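Local coordinates for protein methyltransferase (Pyrococcus horikoshii, PDB 1IXK) that probably methylates cytosine bases in tRNA at carbon 5, using S-adenosyl-L-methionine as the methyl donor, at residues Q57-R62 and G98-Q103; P74-G79 and P110-D115; E120-M125 and S134-L139; F256-A261 and G306-K311. All blocks are in the same frame, centred on the assembly; numbering follows the deposited sequence.

Contact 1. Residues Q57-R62 and G98-Q103; sequences QDLVKR and GLIYIQ
L59 drives its branch point into the gamma methyl of I100, and this is the tight half of the contact: CG of L59 lies 3.6 Å from CG2 of I100, and both delta methyls of the leucine also settle round that one carbon, the leucine lying roughly perpendicular to the isoleucine. With CG of L59 anti to the backbone N (chi1 -178°), the isobutyl group reaches from the helix to the edge of the sheet. Its CD2 also reaches CB of L99, more loosely, at 4.2 Å. The seam belongs to an alpha/beta layer in which helix 56-65 covers one face of the four-stranded antiparallel sheet, with 100-102 as an outermost strand; V49 and I54 also pack on L59, and F47 and F95 on I100. G98, with its positive phi, is the C-prime residue of the Schellman motif that ends the short helix 93-96 and leads the chain into L99. On the solvent side the packing changes character. The exposed R62 lays one face of its guanidinium over CD1 of L99, NH1 being 3.3 Å from the methyl. Its chain bends at chi3 (51°), and NH2 forms a salt bridge with E94, which helps to fix the flat group above the leucine.

Contact 2. Residues P74-G79 and P110-D115; sequences PWAKEG and PPVALD
V112 overlaps the peptide joining W75 to A76, and its two methyls divide the work. CG1 rests against the carbonyl oxygen of W75 at 3.5 Å, while CG2 meets the methyl of A76, CB to CG2 being 4.0 Å. At chi1 177° CG1 points directly away from the valine's own N, which spreads both branches over the loop. No hydrogen bond crosses between the two segments, and van der Waals contact alone joins them here. The loop contains a type I beta turn from A76 to G79, closed by G79 N to A76 O at 3.0 Å, and it connects strands 69-73 and 79-82 of the N-terminal antiparallel sheet; helix 105-114 leads from that sheet into the Rossmann-like methyltransferase fold. The contact therefore sits where the two parts of the protein meet. Y135 of helix 131-139 packs on both A76 and V112, and its hydroxyl is hydrogen-bonded to OE1 of E78. The indole of W75 points elsewhere: P74 CD lies over one face, 4.1 Å above the ring plane and offset toward the rim, NE1 bonds to the carbonyl oxygen of A105, and the ring stacks with that of Y109, both residues lying earlier in helix 105-114.

Contact 3. Residues E120-M125 and S134-L139; sequences EIVADM and SYLAQL
Strand 121-124 packs against helix 131-139 with V122 and L136 as the nearest backbone positions, their CA atoms 8.6 Å apart, a spacing bridged by side chains without any hydrogen bond between the segments. L136 carries the contact almost entirely through one methyl. Its CD1 comes down between two residues on the same face of the strand, 4.2 Å from CG1 of V122 and equally far from CB of D124. The leucine keeps CG anti to the carbonyl carbon (chi1 -63°) and then extends through chi2 (172°), which carries CD1 to the strand; the valine and leucine side chains meet at a slant. A123, between the two contacting residues, points its CB away from the helix. This is the first beta-alpha step of the class I methyltransferase fold, a Rossmann-like beta-alpha-beta unit completed by strand 145-149, and the loop and first turn of the helix hold residues 126-132, predicted to bind S-adenosyl-L-methionine. Touched by the leucine at its CB, D124 turns its carboxylate to the loop and the first helical turn: OD1 accepts a hydrogen bond from the backbone N of A126, and OD2 is hydrogen-bonded to OG1 of T133. Two polar partners thus fix the rotation of this buried carboxylate and tie the strand end to the beginning of the helix. From the neighbouring helix 105-114, P111 packs against L136.

Contact 4. Residues F256-A261 and G306-K311; sequences FVIQWA and GFFIAK
The ring of F308 meets I258 with its edge: CG1 of the isoleucine lies in the ring plane beside the bond between CE2 and CZ, 3.6 Å from each of these carbons. Among the residues of the two segments, neither face of the phenyl takes part in this approach. A second flat group, the indole of W260, lies within the helix and is turned from the strand, set edge-to-face against F265 further along the chain. A chi1 of 173° swings the F308 ring away from its own N and toward the helix, where the phenylalanine and isoleucine side chains run alongside each other, pointing opposite ways. Beyond CG1, the isoleucine chain turns at chi2 (-52°) and sets CD1 3.9 Å from CB of A310. One side chain of the helix thus spans two residues on the same face of the strand, F308 and A310, while I309 between them directs its CB away. All three touching residues are buried, and the joint is purely apolar. Helix 255-264 packs here on strand 307-314, which runs antiparallel to strand 240-246 in the mixed sheet of the methyltransferase domain; Y244 of that strand also touches I258. The helix also packs on helix 215-235 through V257, W260 and A261, whereas the opposite face of the strand sends F307 and I309 against helix 105-114.

From the N terminus, contact 1 closes the chain from helix 56-65 to strand 100-102 within the N-terminal part, laying the helix on its antiparallel sheet. Contact 2 opens inside that span, at 74-79, and ends beyond it on 110-115, so the two cross and the second ties this sheet to the methyltransferase domain. Contact 3 follows in series as a short strand-to-helix closure, and contact 4 comes last with a long one of 44 intervening residues. Contacts 3 and 4 both reach the mixed sheet but do not touch. Contact 2 bridges them: its P111 O packs on CD1 of L139 in contact 3, and NZ of K311 in contact 4 bonds to A113 O, 2.7 Å apart.

Contact 1. Residues Q57-R62 and G98-Q103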
loop_
_atom_site.group_PDB
_atom_site.type_symbol
_atom_site.label_atom_id
_atom_site.label_comp_id
_atom_site.label_asym_id
_atom_site.label_seq_id
_atom_site.Cartn_x
_atom_site.Cartn_y
_atom_site.Cartn_z
ATOM N N GLN A 57 0.679 -3.459 23.676
ATOM C CA GLN A 57 0.167 -4.223 24.808
ATOM C C GLN A 57 -0.823 -3.407 25.641
ATOM O O GLN A 57 -1.888 -3.903 26.013
ATOM C CB GLN A 57 1.329 -4.682 25.693
ATOM C CG GLN A 57 1.073 -5.983 26.432
ATOM C CD GLN A 57 2.036 -6.196 27.586
ATOM O OE1 GLN A 57 1.987 -5.482 28.588
ATOM N NE2 GLN A 57 2.921 -7.177 27.448
ATOM N N ASP A 58 -0.472 -2.156 25.930
ATOM C CA ASP A 58 -1.342 -1.289 26.718
ATOM C C ASP A 58 -2.612 -0.862 25.989
ATOM O O ASP A 58 -3.695 -0.841 26.580
ATOM C CB ASP A 58 -0.589 -0.037 27.181
ATOM C CG ASP A 58 0.455 -0.343 28.237
ATOM O OD1 ASP A 58 0.217 -1.255 29.056
ATOM O OD2 ASP A 58 1.507 0.332 28.258
ATOM N N LEU A 59 -2.482 -0.509 24.713
ATOM C CA LEU A 59 -3.636 -0.082 23.932
ATOM C C LEU A 59 -4.649 -1.215 23.821
ATOM O O LEU A 59 -5.855 -0.998 23.965
ATOM C CB LEU A 59 -3.193 0.375 22.535
ATOM C CG LEU A 59 -4.256 0.907 21.562
ATOM C CD1 LEU A 59 -5.123 -0.238 21.053
ATOM C CD2 LEU A 59 -5.108 1.963 22.247
ATOM N N VAL A 60 -4.159 -2.423 23.564
ATOM C CA VAL A 60 -5.032 -3.583 23.434
ATOM C C VAL A 60 -5.834 -3.837 24.705
ATOM O O VAL A 60 -7.024 -4.140 24.644
ATOM C CB VAL A 60 -4.227 -4.853 23.088
ATOM C CG1 VAL A 60 -5.102 -6.090 23.249
ATOM C CG2 VAL A 60 -3.707 -4.758 21.653
ATOM N N LYS A 61 -5.182 -3.723 25.857
ATOM C CA LYS A 61 -5.873 -3.945 27.123
ATOM C C LYS A 61 -6.966 -2.900 27.320
ATOM O O LYS A 61 -8.066 -3.217 27.771
ATOM C CB LYS A 61 -4.879 -3.902 28.282
ATOM C CG LYS A 61 -3.874 -5.039 28.249
ATOM C CD LYS A 61 -2.793 -4.859 29.301
ATOM C CE LYS A 61 -1.744 -5.952 29.199
ATOM N NZ LYS A 61 -0.596 -5.681 30.104
ATOM N N ARG A 62 -6.667 -1.656 26.964
ATOM C CA ARG A 62 -7.635 -0.574 27.103
ATOM C C ARG A 62 -8.876 -0.775 26.239
ATOM O O ARG A 62 -9.999 -0.572 26.703
ATOM C CB ARG A 62 -6.988 0.767 26.757
ATOM C CG ARG A 62 -5.999 1.266 27.795
ATOM C CD ARG A 62 -5.392 2.610 27.397
ATOM N NE ARG A 62 -6.409 3.600 27.045
ATOM C CZ ARG A 62 -6.184 4.909 26.978
ATOM N NH1 ARG A 62 -4.975 5.390 27.245
ATOM N NH2 ARG A 62 -7.165 5.739 26.644
ATOM N N GLY A 98 -5.288 10.355 19.496
ATOM C CA GLY A 98 -4.196 9.857 18.673
ATOM C C GLY A 98 -3.475 8.596 19.117
ATOM O O GLY A 98 -2.298 8.423 18.798
ATOM N N LEU A 99 -4.158 7.711 19.837
ATOM C CA LEU A 99 -3.528 6.474 20.285
ATOM C C LEU A 99 -3.624 5.384 19.220
ATOM O O LEU A 99 -2.869 4.413 19.242
ATOM C CB LEU A 99 -4.155 5.990 21.595
ATOM C CG LEU A 99 -4.033 6.971 22.764
ATOM C CD1 LEU A 99 -4.388 6.251 24.062
ATOM C CD2 LEU A 99 -2.610 7.522 22.838
ATOM N N ILE A 100 -4.565 5.554 18.295
ATOM C CA ILE A 100 -4.752 4.614 17.197
ATOM C C ILE A 100 -5.101 5.387 15.933
ATOM O O ILE A 100 -5.567 6.528 15.997
ATOM C CB ILE A 100 -5.875 3.581 17.484
ATOM C CG1 ILE A 100 -7.197 4.296 17.778
ATOM C CG2 ILE A 100 -5.474 2.682 18.652
ATOM C CD1 ILE A 100 -8.387 3.360 17.823
ATOM N N TYR A 101 -4.854 4.770 14.783
ATOM C CA TYR A 101 -5.148 5.391 13.497
ATOM C C TYR A 101 -5.903 4.371 12.662
ATOM O O TYR A 101 -5.505 3.210 12.587
ATOM C CB TYR A 101 -3.852 5.801 12.794
ATOM C CG TYR A 101 -4.075 6.540 11.493
ATOM C CD1 TYR A 101 -4.222 5.851 10.291
ATOM C CD2 TYR A 101 -4.168 7.930 11.471
ATOM C CE1 TYR A 101 -4.459 6.532 9.093
ATOM C CE2 TYR A 101 -4.403 8.619 10.284
ATOM C CZ TYR A 101 -4.547 7.914 9.102
ATOM O OH TYR A 101 -4.772 8.599 7.931
ATOM N N ILE A 102 -6.998 4.802 12.042
ATOM C CA ILE A 102 -7.809 3.900 11.228
ATOM C C ILE A 102 -7.368 3.883 9.764
ATOM O O ILE A 102 -7.289 4.921 9.118
ATOM C CB ILE A 102 -9.303 4.297 11.267
ATOM C CG1 ILE A 102 -9.796 4.366 12.715
ATOM C CG2 ILE A 102 -10.125 3.287 10.476
ATOM C CD1 ILE A 102 -9.778 3.034 13.439
ATOM N N GLN A 103 -7.082 2.692 9.254
ATOM C CA GLN A 103 -6.666 2.518 7.869
ATOM C C GLN A 103 -6.821 1.052 7.493
ATOM O O GLN A 103 -6.888 0.179 8.360
ATOM C CB GLN A 103 -5.208 2.962 7.675
ATOM C CG GLN A 103 -4.189 2.163 8.469
ATOM C CD GLN A 103 -2.763 2.651 8.254
ATOM O OE1 GLN A 103 -1.906 2.469 9.110
ATOM N NE2 GLN A 103 -2.505 3.265 7.101
#

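Contact 2. Residues P74-G79 and P110-D115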
loop_
_atom_site.group_PDB
_atom_site.type_symbol
_atom_site.label_atom_id
_atom_site.label_comp_id
_atom_site.label_asym_id
_atom_site.label_seq_id
_atom_site.Cartn_x
_atom_site.Cartn_y
_atom_site.Cartn_z
ATOM N N PRO A 74 -1.564 -9.918 10.061
ATOM C CA PRO A 74 -0.344 -10.718 9.910
ATOM C C PRO A 74 0.960 -9.969 9.632
ATOM O O PRO A 74 1.985 -10.237 10.256
ATOM C CB PRO A 74 -0.701 -11.672 8.776
ATOM C CG PRO A 74 -2.184 -11.853 8.942
ATOM C CD PRO A 74 -2.641 -10.440 9.199
ATOM N N TRP A 75 0.906 -9.025 8.702
ATOM C CA TRP A 75 2.084 -8.276 8.290
ATOM C C TRP A 75 2.427 -6.994 9.044
ATOM O O TRP A 75 3.344 -6.275 8.648
ATOM C CB TRP A 75 1.964 -7.979 6.790
ATOM C CG TRP A 75 0.645 -7.357 6.396
ATOM C CD1 TRP A 75 0.315 -6.034 6.448
ATOM C CD2 TRP A 75 -0.519 -8.041 5.912
ATOM N NE1 TRP A 75 -0.976 -5.850 6.018
ATOM C CE2 TRP A 75 -1.510 -7.064 5.674
ATOM C CE3 TRP A 75 -0.814 -9.385 5.635
ATOM C CZ2 TRP A 75 -2.784 -7.388 5.195
ATOM C CZ3 TRP A 75 -2.083 -9.708 5.157
ATOM C CH2 TRP A 75 -3.048 -8.711 4.934
ATOM N N ALA A 76 1.707 -6.702 10.124
ATOM C CA ALA A 76 1.972 -5.491 10.899
ATOM C C ALA A 76 1.676 -5.739 12.373
ATOM O O ALA A 76 0.522 -5.933 12.758
ATOM C CB ALA A 76 1.115 -4.348 10.376
ATOM N N LYS A 77 2.717 -5.729 13.198
ATOM C CA LYS A 77 2.548 -5.983 14.627
ATOM C C LYS A 77 1.639 -4.979 15.338
ATOM O O LYS A 77 1.012 -5.309 16.353
ATOM C CB LYS A 77 3.912 -6.016 15.324
ATOM C CG LYS A 77 4.706 -4.733 15.196
ATOM C CD LYS A 77 5.962 -4.763 16.065
ATOM C CE LYS A 77 6.871 -5.924 15.690
ATOM N NZ LYS A 77 7.298 -5.847 14.267
ATOM N N GLU A 78 1.568 -3.762 14.808
ATOM C CA GLU A 78 0.738 -2.710 15.396
ATOM C C GLU A 78 -0.689 -2.680 14.837
ATOM O O GLU A 78 -1.520 -1.898 15.300
ATOM C CB GLU A 78 1.370 -1.331 15.152
ATOM C CG GLU A 78 2.754 -1.089 15.767
ATOM C CD GLU A 78 3.894 -1.718 14.983
ATOM O OE1 GLU A 78 3.703 -2.071 13.798
ATOM O OE2 GLU A 78 4.998 -1.844 15.554
ATOM N N GLY A 79 -0.975 -3.526 13.850
ATOM C CA GLY A 79 -2.293 -3.521 13.234
ATOM C C GLY A 79 -3.267 -4.599 13.675
ATOM O O GLY A 79 -2.887 -5.745 13.895
ATOM N N PRO A 110 3.060 -1.708 3.201
ATOM C CA PRO A 110 4.165 -0.916 2.642
ATOM C C PRO A 110 5.128 -0.275 3.640
ATOM O O PRO A 110 6.344 -0.468 3.541
ATOM C CB PRO A 110 3.443 0.115 1.767
ATOM C CG PRO A 110 2.263 -0.657 1.273
ATOM C CD PRO A 110 1.788 -1.349 2.548
ATOM N N PRO A 111 4.611 0.489 4.617
ATOM C CA PRO A 111 5.526 1.111 5.581
ATOM C C PRO A 111 6.351 0.087 6.355
ATOM O O PRO A 111 7.551 0.270 6.567
ATOM C CB PRO A 111 4.591 1.882 6.516
ATOM C CG PRO A 111 3.356 2.090 5.716
ATOM C CD PRO A 111 3.212 0.833 4.921
ATOM N N VAL A 112 5.697 -0.983 6.794
ATOM C CA VAL A 112 6.374 -2.022 7.562
ATOM C C VAL A 112 7.433 -2.714 6.702
ATOM O O VAL A 112 8.547 -2.966 7.159
ATOM C CB VAL A 112 5.359 -3.063 8.093
ATOM C CG1 VAL A 112 6.087 -4.176 8.836
ATOM C CG2 VAL A 112 4.359 -2.380 9.028
ATOM N N ALA A 113 7.087 -3.013 5.457
ATOM C CA ALA A 113 8.036 -3.654 4.548
ATOM C C ALA A 113 9.251 -2.753 4.309
ATOM O O ALA A 113 10.382 -3.237 4.239
ATOM C CB ALA A 113 7.356 -3.984 3.211
ATOM N N LEU A 114 9.024 -1.446 4.182
ATOM C CA LEU A 114 10.126 -0.512 3.948
ATOM C C LEU A 114 11.053 -0.501 5.159
ATOM O O LEU A 114 12.261 -0.293 5.034
ATOM C CB LEU A 114 9.598 0.900 3.675
ATOM C CG LEU A 114 10.659 1.919 3.242
ATOM C CD1 LEU A 114 11.397 1.407 2.002
ATOM C CD2 LEU A 114 9.993 3.258 2.942
ATOM N N ASP A 115 10.468 -0.706 6.335
ATOM C CA ASP A 115 11.222 -0.783 7.586
ATOM C C ASP A 115 12.182 0.382 7.818
ATOM O O ASP A 115 13.378 0.169 8.017
ATOM C CB ASP A 115 12.008 -2.100 7.603
ATOM C CG ASP A 115 12.492 -2.489 8.987
ATOM O OD1 ASP A 115 13.462 -3.275 9.062
ATOM O OD2 ASP A 115 11.905 -2.033 9.995
#

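Contact 3. Residues E120-M125 and S134-L139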
loop_
_atom_site.group_PDB
_atom_site.type_symbol
_atom_site.label_atom_id
_atom_site.label_comp_id
_atom_site.label_asym_id
_atom_site.label_seq_id
_atom_site.Cartn_x
_atom_site.Cartn_y
_atom_site.Cartn_z
ATOM N N GLU A 120 17.039 7.829 9.637
ATOM C CA GLU A 120 17.162 7.774 8.186
ATOM C C GLU A 120 16.437 8.902 7.461
ATOM O O GLU A 120 15.545 9.538 8.018
ATOM C CB GLU A 120 16.670 6.421 7.665
ATOM C CG GLU A 120 17.487 5.243 8.167
ATOM C CD GLU A 120 17.203 3.972 7.396
ATOM O OE1 GLU A 120 16.017 3.606 7.267
ATOM O OE2 GLU A 120 18.168 3.335 6.921
ATOM N N ILE A 121 16.849 9.146 6.218
ATOM C CA ILE A 121 16.253 10.169 5.364
ATOM C C ILE A 121 15.293 9.413 4.456
ATOM O O ILE A 121 15.715 8.648 3.586
ATOM C CB ILE A 121 17.324 10.874 4.523
ATOM C CG1 ILE A 121 18.410 11.429 5.447
ATOM C CG2 ILE A 121 16.698 11.994 3.697
ATOM C CD1 ILE A 121 17.874 12.323 6.560
ATOM N N VAL A 122 14.003 9.645 4.660
ATOM C CA VAL A 122 12.957 8.928 3.938
ATOM C C VAL A 122 11.997 9.829 3.174
ATOM O O VAL A 122 11.803 10.982 3.539
ATOM C CB VAL A 122 12.137 8.082 4.949
ATOM C CG1 VAL A 122 11.060 7.285 4.243
ATOM C CG2 VAL A 122 13.076 7.152 5.723
ATOM N N ALA A 123 11.415 9.290 2.107
ATOM C CA ALA A 123 10.438 10.027 1.317
ATOM C C ALA A 123 9.199 9.177 1.057
ATOM O O ALA A 123 9.300 7.982 0.788
ATOM C CB ALA A 123 11.049 10.471 -0.016
ATOM N N ASP A 124 8.026 9.793 1.172
ATOM C CA ASP A 124 6.770 9.113 0.865
ATOM C C ASP A 124 6.352 9.796 -0.434
ATOM O O ASP A 124 6.069 10.987 -0.440
ATOM C CB ASP A 124 5.715 9.365 1.944
ATOM C CG ASP A 124 4.456 8.542 1.726
ATOM O OD1 ASP A 124 4.227 8.105 0.573
ATOM O OD2 ASP A 124 3.692 8.337 2.698
HETATM N N MSE A 125 6.342 9.058 -1.537
HETATM C CA MSE A 125 5.991 9.648 -2.821
HETATM C C MSE A 125 4.505 9.587 -3.150
HETATM O O MSE A 125 4.110 9.800 -4.295
HETATM C CB MSE A 125 6.805 8.984 -3.939
HETATM C CG MSE A 125 8.281 9.403 -3.962
HETATM SE SE MSE A 125 9.167 8.607 -5.313
HETATM C CE MSE A 125 8.613 9.642 -6.728
ATOM N N SER A 134 2.451 8.592 8.523
ATOM C CA SER A 134 2.533 8.572 9.982
ATOM C C SER A 134 3.020 7.207 10.484
ATOM O O SER A 134 3.616 7.106 11.558
ATOM C CB SER A 134 1.172 8.937 10.605
ATOM O OG SER A 134 0.122 8.125 10.112
ATOM N N TYR A 135 2.787 6.156 9.705
ATOM C CA TYR A 135 3.258 4.835 10.112
ATOM C C TYR A 135 4.786 4.870 10.024
ATOM O O TYR A 135 5.483 4.397 10.929
ATOM C CB TYR A 135 2.687 3.740 9.196
ATOM C CG TYR A 135 2.627 2.357 9.831
ATOM C CD1 TYR A 135 1.752 1.386 9.341
ATOM C CD2 TYR A 135 3.420 2.029 10.939
ATOM C CE1 TYR A 135 1.656 0.126 9.938
ATOM C CE2 TYR A 135 3.333 0.765 11.545
ATOM C CZ TYR A 135 2.444 -0.178 11.037
ATOM O OH TYR A 135 2.332 -1.424 11.625
ATOM N N LEU A 136 5.307 5.442 8.939
ATOM C CA LEU A 136 6.756 5.555 8.767
ATOM C C LEU A 136 7.336 6.313 9.957
ATOM O O LEU A 136 8.382 5.941 10.493
ATOM C CB LEU A 136 7.108 6.317 7.480
ATOM C CG LEU A 136 6.688 5.722 6.136
ATOM C CD1 LEU A 136 6.975 6.733 5.028
ATOM C CD2 LEU A 136 7.426 4.406 5.877
ATOM N N ALA A 137 6.647 7.373 10.367
ATOM C CA ALA A 137 7.096 8.185 11.488
ATOM C C ALA A 137 7.227 7.414 12.800
ATOM O O ALA A 137 8.217 7.579 13.513
ATOM C CB ALA A 137 6.158 9.385 11.683
ATOM N N GLN A 138 6.247 6.579 13.135
ATOM C CA GLN A 138 6.345 5.846 14.392
ATOM C C GLN A 138 7.394 4.741 14.302
ATOM O O GLN A 138 8.058 4.423 15.287
ATOM C CB GLN A 138 4.971 5.300 14.833
ATOM C CG GLN A 138 4.355 4.200 13.986
ATOM C CD GLN A 138 2.977 3.793 14.497
ATOM O OE1 GLN A 138 2.015 4.561 14.407
ATOM N NE2 GLN A 138 2.879 2.586 15.043
ATOM N N LEU A 139 7.579 4.180 13.113
ATOM C CA LEU A 139 8.584 3.141 12.935
ATOM C C LEU A 139 9.968 3.768 13.102
ATOM O O LEU A 139 10.913 3.109 13.543
ATOM C CB LEU A 139 8.442 2.494 11.549
ATOM C CG LEU A 139 7.217 1.584 11.363
ATOM C CD1 LEU A 139 7.030 1.251 9.884
ATOM C CD2 LEU A 139 7.397 0.309 12.175
#

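Contact 4. Residues F256-A261 and G306-K311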
loop_
_atom_site.group_PDB
_atom_site.type_symbol
_atom_site.label_atom_id
_atom_site.label_comp_id
_atom_site.label_asym_id
_atom_site.label_seq_id
_atom_site.Cartn_x
_atom_site.Cartn_y
_atom_site.Cartn_z
ATOM N N PHE A 256 4.710 -5.941 -14.635
ATOM C CA PHE A 256 5.304 -5.332 -15.831
ATOM C C PHE A 256 6.199 -4.145 -15.476
ATOM O O PHE A 256 7.255 -3.941 -16.083
ATOM C CB PHE A 256 4.211 -4.847 -16.786
ATOM C CG PHE A 256 3.557 -5.941 -17.586
ATOM C CD1 PHE A 256 3.698 -7.277 -17.229
ATOM C CD2 PHE A 256 2.764 -5.624 -18.686
ATOM C CE1 PHE A 256 3.058 -8.286 -17.956
ATOM C CE2 PHE A 256 2.120 -6.621 -19.416
ATOM C CZ PHE A 256 2.268 -7.956 -19.046
ATOM N N VAL A 257 5.765 -3.348 -14.507
ATOM C CA VAL A 257 6.538 -2.188 -14.091
ATOM C C VAL A 257 7.798 -2.647 -13.374
ATOM O O VAL A 257 8.880 -2.092 -13.583
ATOM C CB VAL A 257 5.722 -1.280 -13.149
ATOM C CG1 VAL A 257 6.586 -0.125 -12.655
ATOM C CG2 VAL A 257 4.497 -0.753 -13.876
ATOM N N ILE A 258 7.656 -3.664 -12.526
ATOM C CA ILE A 258 8.801 -4.195 -11.790
ATOM C C ILE A 258 9.807 -4.849 -12.749
ATOM O O ILE A 258 11.014 -4.669 -12.595
ATOM C CB ILE A 258 8.349 -5.210 -10.711
ATOM C CG1 ILE A 258 7.420 -4.510 -9.714
ATOM C CG2 ILE A 258 9.557 -5.762 -9.953
ATOM C CD1 ILE A 258 8.003 -3.240 -9.146
ATOM N N GLN A 259 9.317 -5.603 -13.731
ATOM C CA GLN A 259 10.221 -6.228 -14.694
ATOM C C GLN A 259 10.975 -5.130 -15.447
ATOM O O GLN A 259 12.181 -5.236 -15.695
ATOM C CB GLN A 259 9.456 -7.086 -15.701
ATOM C CG GLN A 259 10.383 -7.774 -16.702
ATOM C CD GLN A 259 11.274 -8.812 -16.043
ATOM O OE1 GLN A 259 10.798 -9.832 -15.563
ATOM N NE2 GLN A 259 12.571 -8.549 -16.010
ATOM N N TRP A 260 10.255 -4.077 -15.812
ATOM C CA TRP A 260 10.868 -2.965 -16.520
ATOM C C TRP A 260 11.973 -2.359 -15.660
ATOM O O TRP A 260 13.058 -2.063 -16.152
ATOM C CB TRP A 260 9.826 -1.894 -16.852
ATOM C CG TRP A 260 10.447 -0.638 -17.376
ATOM C CD1 TRP A 260 11.080 -0.472 -18.579
ATOM C CD2 TRP A 260 10.533 0.617 -16.701
ATOM N NE1 TRP A 260 11.556 0.815 -18.692
ATOM C CE2 TRP A 260 11.234 1.505 -17.553
ATOM C CE3 TRP A 260 10.088 1.083 -15.455
ATOM C CZ2 TRP A 260 11.498 2.830 -17.199
ATOM C CZ3 TRP A 260 10.351 2.403 -15.103
ATOM C CH2 TRP A 260 11.051 3.260 -15.974
ATOM N N ALA A 261 11.703 -2.184 -14.370
ATOM C CA ALA A 261 12.697 -1.607 -13.468
ATOM C C ALA A 261 13.939 -2.492 -13.374
ATOM O O ALA A 261 15.065 -1.994 -13.375
ATOM C CB ALA A 261 12.095 -1.408 -12.081
ATOM N N GLY A 306 -7.451 -5.841 -3.810
ATOM C CA GLY A 306 -6.395 -6.472 -4.587
ATOM C C GLY A 306 -5.172 -5.631 -4.275
ATOM O O GLY A 306 -5.249 -4.408 -4.322
ATOM N N PHE A 307 -4.045 -6.268 -3.975
ATOM C CA PHE A 307 -2.843 -5.535 -3.582
ATOM C C PHE A 307 -1.570 -6.154 -4.178
ATOM O O PHE A 307 -1.506 -7.357 -4.397
ATOM C CB PHE A 307 -2.784 -5.565 -2.047
ATOM C CG PHE A 307 -1.640 -4.815 -1.445
ATOM C CD1 PHE A 307 -1.697 -3.435 -1.288
ATOM C CD2 PHE A 307 -0.516 -5.498 -0.987
ATOM C CE1 PHE A 307 -0.655 -2.743 -0.666
ATOM C CE2 PHE A 307 0.526 -4.820 -0.368
ATOM C CZ PHE A 307 0.458 -3.437 -0.209
ATOM N N PHE A 308 -0.570 -5.319 -4.438
ATOM C CA PHE A 308 0.709 -5.771 -4.995
ATOM C C PHE A 308 1.808 -4.992 -4.301
ATOM O O PHE A 308 1.687 -3.783 -4.102
ATOM C CB PHE A 308 0.780 -5.478 -6.499
ATOM C CG PHE A 308 2.123 -5.770 -7.114
ATOM C CD1 PHE A 308 2.477 -7.071 -7.465
ATOM C CD2 PHE A 308 3.034 -4.737 -7.356
ATOM C CE1 PHE A 308 3.717 -7.344 -8.052
ATOM C CE2 PHE A 308 4.280 -5.001 -7.941
ATOM C CZ PHE A 308 4.618 -6.310 -8.289
ATOM N N ILE A 309 2.887 -5.673 -3.939
ATOM C CA ILE A 309 3.985 -4.993 -3.280
ATOM C C ILE A 309 5.319 -5.626 -3.641
ATOM O O ILE A 309 5.428 -6.847 -3.723
ATOM C CB ILE A 309 3.826 -5.022 -1.736
ATOM C CG1 ILE A 309 4.995 -4.273 -1.085
ATOM C CG2 ILE A 309 3.765 -6.465 -1.243
ATOM C CD1 ILE A 309 4.849 -4.081 0.427
ATOM N N ALA A 310 6.327 -4.783 -3.848
ATOM C CA ALA A 310 7.669 -5.249 -4.181
ATOM C C ALA A 310 8.694 -4.436 -3.408
ATOM O O ALA A 310 8.540 -3.223 -3.244
ATOM C CB ALA A 310 7.923 -5.118 -5.675
ATOM N N LYS A 311 9.743 -5.103 -2.934
ATOM C CA LYS A 311 10.792 -4.428 -2.182
ATOM C C LYS A 311 12.046 -4.403 -3.047
ATOM O O LYS A 311 12.628 -5.444 -3.362
ATOM C CB LYS A 311 11.053 -5.165 -0.868
ATOM C CG LYS A 311 12.043 -4.468 0.040
ATOM C CD LYS A 311 11.963 -5.054 1.442
ATOM C CE LYS A 311 12.959 -4.398 2.371
ATOM N NZ LYS A 311 12.642 -4.707 3.798
#